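Triosephosphate isomerase (Toxoplasma gondii, PDB 5UPR) probably interconverts D-glyceraldehyde 3-phosphate and dihydroxyacetone phosphate in glycolysis and gluconeogenesis, working as a homodimer of TIM-barrel subunits. Local coordinates at the interface of chains A and B. Numbering follows the deposited sequence. Chains: chain A/B, Triosephosphate isomerase.

The interface of chains A and B. Residues chain A 17-18, 70, 104-105, 109; chain B 75, 80-82, 84.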
ATOM      1  N   LYS A  17      -6.822  -9.751   2.731  1.00 21.70           N
ATOM      2  CA  LYS A  17      -5.672  -9.801   1.860  1.00 21.66           C
ATOM      3  C   LYS A  17      -5.968  -9.150   0.492  1.00 22.14           C
ATOM      4  O   LYS A  17      -6.754  -8.168   0.453  1.00 22.24           O
ATOM      5  CB  LYS A  17      -5.086 -11.207   1.789  1.00 21.85           C
ATOM      6  CG  LYS A  17      -4.840 -11.850   3.141  1.00 21.65           C
ATOM      7  CD  LYS A  17      -4.125 -13.211   3.053  1.00 21.65           C
ATOM      8  CE  LYS A  17      -3.887 -13.739   4.522  1.00 21.28           C
ATOM      9  NZ  LYS A  17      -3.086 -15.017   4.473  1.00 21.40           N
ATOM     10  N   CYS A  18      -5.366  -9.645  -0.588  1.00 21.99           N
ATOM     11  CA  CYS A  18      -5.481  -9.002  -1.916  1.00 22.68           C
ATOM     12  C   CYS A  18      -6.648  -9.656  -2.653  1.00 22.82           C
ATOM     13  O   CYS A  18      -6.478 -10.363  -3.670  1.00 23.82           O
ATOM     14  CB  CYS A  18      -4.136  -9.089  -2.682  1.00 21.86           C
ATOM     15  SG  CYS A  18      -4.152  -8.145  -4.221  1.00 21.38           S
ATOM     16  N   GLN A  70      -4.406  -2.898   5.917  1.00 18.44           N
ATOM     17  CA  GLN A  70      -3.528  -4.092   5.929  1.00 18.10           C
ATOM     18  C   GLN A  70      -2.029  -3.800   6.105  1.00 20.37           C
ATOM     19  O   GLN A  70      -1.231  -4.776   6.149  1.00 20.16           O
ATOM     20  CB  GLN A  70      -3.745  -4.885   4.621  1.00 18.04           C
ATOM     21  CG  GLN A  70      -5.122  -5.535   4.496  1.00 17.76           C
ATOM     22  CD  GLN A  70      -5.333  -6.266   3.156  1.00 19.12           C
ATOM     23  OE1 GLN A  70      -4.333  -6.612   2.446  1.00 18.57           O
ATOM     24  NE2 GLN A  70      -6.612  -6.539   2.814  1.00 17.69           N
ATOM     25  N   GLU A 104       3.434 -12.387   5.201  1.00 18.58           N
ATOM     26  CA  GLU A 104       3.525 -12.136   3.740  1.00 18.83           C
ATOM     27  C   GLU A 104       4.361 -10.857   3.451  1.00 19.30           C
ATOM     28  O   GLU A 104       5.174 -10.877   2.521  1.00 20.19           O
ATOM     29  CB  GLU A 104       2.137 -12.128   3.076  1.00 19.58           C
ATOM     30  CG  GLU A 104       1.436 -13.474   3.164  1.00 19.95           C
ATOM     31  CD  GLU A 104      -0.075 -13.420   3.159  1.00 21.00           C
ATOM     32  OE1 GLU A 104      -0.650 -12.325   2.909  1.00 20.13           O
ATOM     33  OE2 GLU A 104      -0.695 -14.548   3.351  1.00 21.23           O
ATOM     34  N   ARG A 105       4.242  -9.830   4.286  1.00 18.26           N
ATOM     35  CA  ARG A 105       4.996  -8.577   4.114  1.00 17.86           C
ATOM     36  C   ARG A 105       6.410  -8.722   4.682  1.00 18.46           C
ATOM     37  O   ARG A 105       7.309  -8.079   4.160  1.00 17.37           O
ATOM     38  CB  ARG A 105       4.289  -7.383   4.762  1.00 17.11           C
ATOM     39  CG  ARG A 105       2.865  -7.130   4.213  1.00 16.96           C
ATOM     40  CD  ARG A 105       2.438  -5.702   4.410  1.00 16.96           C
ATOM     41  NE  ARG A 105       3.326  -4.757   3.683  1.00 17.64           N
ATOM     42  CZ  ARG A 105       3.331  -4.541   2.356  1.00 18.20           C
ATOM     43  NH1 ARG A 105       2.419  -5.105   1.552  1.00 18.85           N
ATOM     44  NH2 ARG A 105       4.166  -3.658   1.847  1.00 19.00           N
ATOM     45  N   PHE A 109       7.666  -9.477  -1.704  1.00 20.31           N
ATOM     46  CA  PHE A 109       6.973  -9.790  -2.931  1.00 19.86           C
ATOM     47  C   PHE A 109       7.803  -9.587  -4.176  1.00 20.88           C
ATOM     48  O   PHE A 109       8.388  -8.477  -4.429  1.00 20.55           O
ATOM     49  CB  PHE A 109       5.738  -8.893  -3.039  1.00 20.59           C
ATOM     50  CG  PHE A 109       4.807  -8.949  -1.832  1.00 20.39           C
ATOM     51  CD1 PHE A 109       3.950 -10.044  -1.640  1.00 20.76           C
ATOM     52  CD2 PHE A 109       4.839  -7.953  -0.868  1.00 20.06           C
ATOM     53  CE1 PHE A 109       3.093 -10.075  -0.542  1.00 20.08           C
ATOM     54  CE2 PHE A 109       4.022  -7.984   0.210  1.00 19.41           C
ATOM     55  CZ  PHE A 109       3.119  -9.069   0.391  1.00 20.10           C
TER
ATOM     56  N   GLN B  75       2.525  -8.835  -7.746  1.00 21.02           N
ATOM     57  CA  GLN B  75       1.574  -9.946  -7.726  1.00 21.14           C
ATOM     58  C   GLN B  75       0.391  -9.535  -8.582  1.00 21.77           C
ATOM     59  O   GLN B  75      -0.288  -8.539  -8.278  1.00 19.86           O
ATOM     60  CB  GLN B  75       1.148 -10.238  -6.273  1.00 21.66           C
ATOM     61  CG  GLN B  75       2.337 -10.440  -5.346  1.00 21.85           C
ATOM     62  CD  GLN B  75       3.281 -11.519  -5.830  1.00 22.69           C
ATOM     63  OE1 GLN B  75       2.922 -12.680  -5.814  1.00 23.78           O
ATOM     64  NE2 GLN B  75       4.479 -11.142  -6.350  1.00 23.12           N
ATOM     65  N   ALA B  80      -3.117 -14.141  -1.701  1.00 20.15           N
ATOM     66  CA  ALA B  80      -2.709 -13.947  -0.310  1.00 20.25           C
ATOM     67  C   ALA B  80      -1.499 -12.978  -0.229  1.00 20.59           C
ATOM     68  O   ALA B  80      -0.326 -13.420   0.054  1.00 20.77           O
ATOM     69  CB  ALA B  80      -2.409 -15.279   0.368  1.00 20.66           C
ATOM     70  N   PHE B  81      -1.776 -11.696  -0.537  1.00 19.62           N
ATOM     71  CA  PHE B  81      -0.757 -10.697  -0.628  1.00 19.24           C
ATOM     72  C   PHE B  81      -1.154  -9.493   0.253  1.00 19.69           C
ATOM     73  O   PHE B  81      -1.566  -8.416  -0.225  1.00 20.42           O
ATOM     74  CB  PHE B  81      -0.506 -10.279  -2.079  1.00 19.46           C
ATOM     75  CG  PHE B  81      -0.608 -11.413  -3.069  1.00 20.26           C
ATOM     76  CD1 PHE B  81       0.247 -12.499  -2.987  1.00 20.48           C
ATOM     77  CD2 PHE B  81      -1.560 -11.373  -4.097  1.00 20.40           C
ATOM     78  CE1 PHE B  81       0.123 -13.567  -3.874  1.00 21.86           C
ATOM     79  CE2 PHE B  81      -1.655 -12.396  -5.017  1.00 21.72           C
ATOM     80  CZ  PHE B  81      -0.810 -13.502  -4.907  1.00 22.63           C
ATOM     81  N   THR B  82      -0.968  -9.681   1.552  1.00 18.36           N
ATOM     82  CA  THR B  82      -1.371  -8.672   2.549  1.00 17.91           C
ATOM     83  C   THR B  82      -0.743  -7.302   2.270  1.00 17.41           C
ATOM     84  O   THR B  82       0.497  -7.191   2.098  1.00 17.43           O
ATOM     85  CB  THR B  82      -1.103  -9.199   3.988  1.00 17.34           C
ATOM     86  OG1 THR B  82      -1.958 -10.375   4.250  1.00 17.95           O
ATOM     87  CG2 THR B  82      -1.411  -8.193   4.988  1.00 17.64           C
ATOM     88  N   GLU B  84      -1.005  -5.410  -0.407  1.00 19.25           N
ATOM     89  CA  GLU B  84      -0.731  -5.182  -1.835  1.00 19.92           C
ATOM     90  C   GLU B  84      -2.010  -4.962  -2.612  1.00 20.09           C
ATOM     91  O   GLU B  84      -2.992  -5.644  -2.336  1.00 21.16           O
ATOM     92  CB  GLU B  84      -0.008  -6.457  -2.436  1.00 20.21           C
ATOM     93  CG  GLU B  84       1.361  -6.747  -1.882  1.00 20.41           C
ATOM     94  CD  GLU B  84       2.353  -5.653  -2.219  1.00 19.39           C
ATOM     95  OE1 GLU B  84       2.724  -5.539  -3.421  1.00 21.03           O
ATOM     96  OE2 GLU B  84       2.766  -4.940  -1.291  1.00 18.92           O
TER
HETATM   97  O   HOH W   1      -4.614  -5.179  -0.034  1.00 22.14           O
HETATM   98  O   HOH W   2       4.713  -3.180  -1.243  1.00 22.85           O
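A:Phe109 and B:Glu84 form the apolar centre of this part of the two-fold dimer interface, where the chain B loop typical of triosephosphate isomerases enters chain A beside its catalytic residues. B:Glu84 CG lies over the middle of the A:Phe109 ring, 3.6 Å from the centroid, a CH-pi contact. A bend at chi2 (-65°) turns the carboxylate outward over the CD2-CE2 edge of the ring, the two planes 22° apart. A:Phe109 CE1 meets B:Phe81 CA at 3.9 Å, while A:Cys18 CB packs on the ring atom CD2 of B:Phe81 at 3.7 Å.

Outward, the guanidinium of A:Arg105 is fixed in rotation by acceptors lying in its plane, at its edge. A:Arg105 NH1 makes a salt bridge to B:Glu84 OE2 at 2.9 Å (167° at H), meeting the anti lone pair of that oxygen, and also donates to the backbone carbonyl B:Thr82 O at 2.9 Å. Water 2 links A:Arg105 NH2 to the same carboxylate oxygen.

At the catalytic side of the rim, A:Glu104 OE1 accepts twice from B:Thr82: from N nearly along the C-O axis, and from the hydroxyl OG1 at 2.7 Å, tilted above the carboxylate plane. The catalytic lysine A:Lys17, extended beyond CG, runs past B:Thr82 OG1 and B:Ala80; its NZ reaches the syn side of A:Glu104 OE2 at 2.7 Å, so A:Glu104 ties this lysine to the partner loop. A:Gln70 NE2 donates to A:Lys17 O, and its OE1 holds water 1, which sits 2.9 Å from B:Glu84 O.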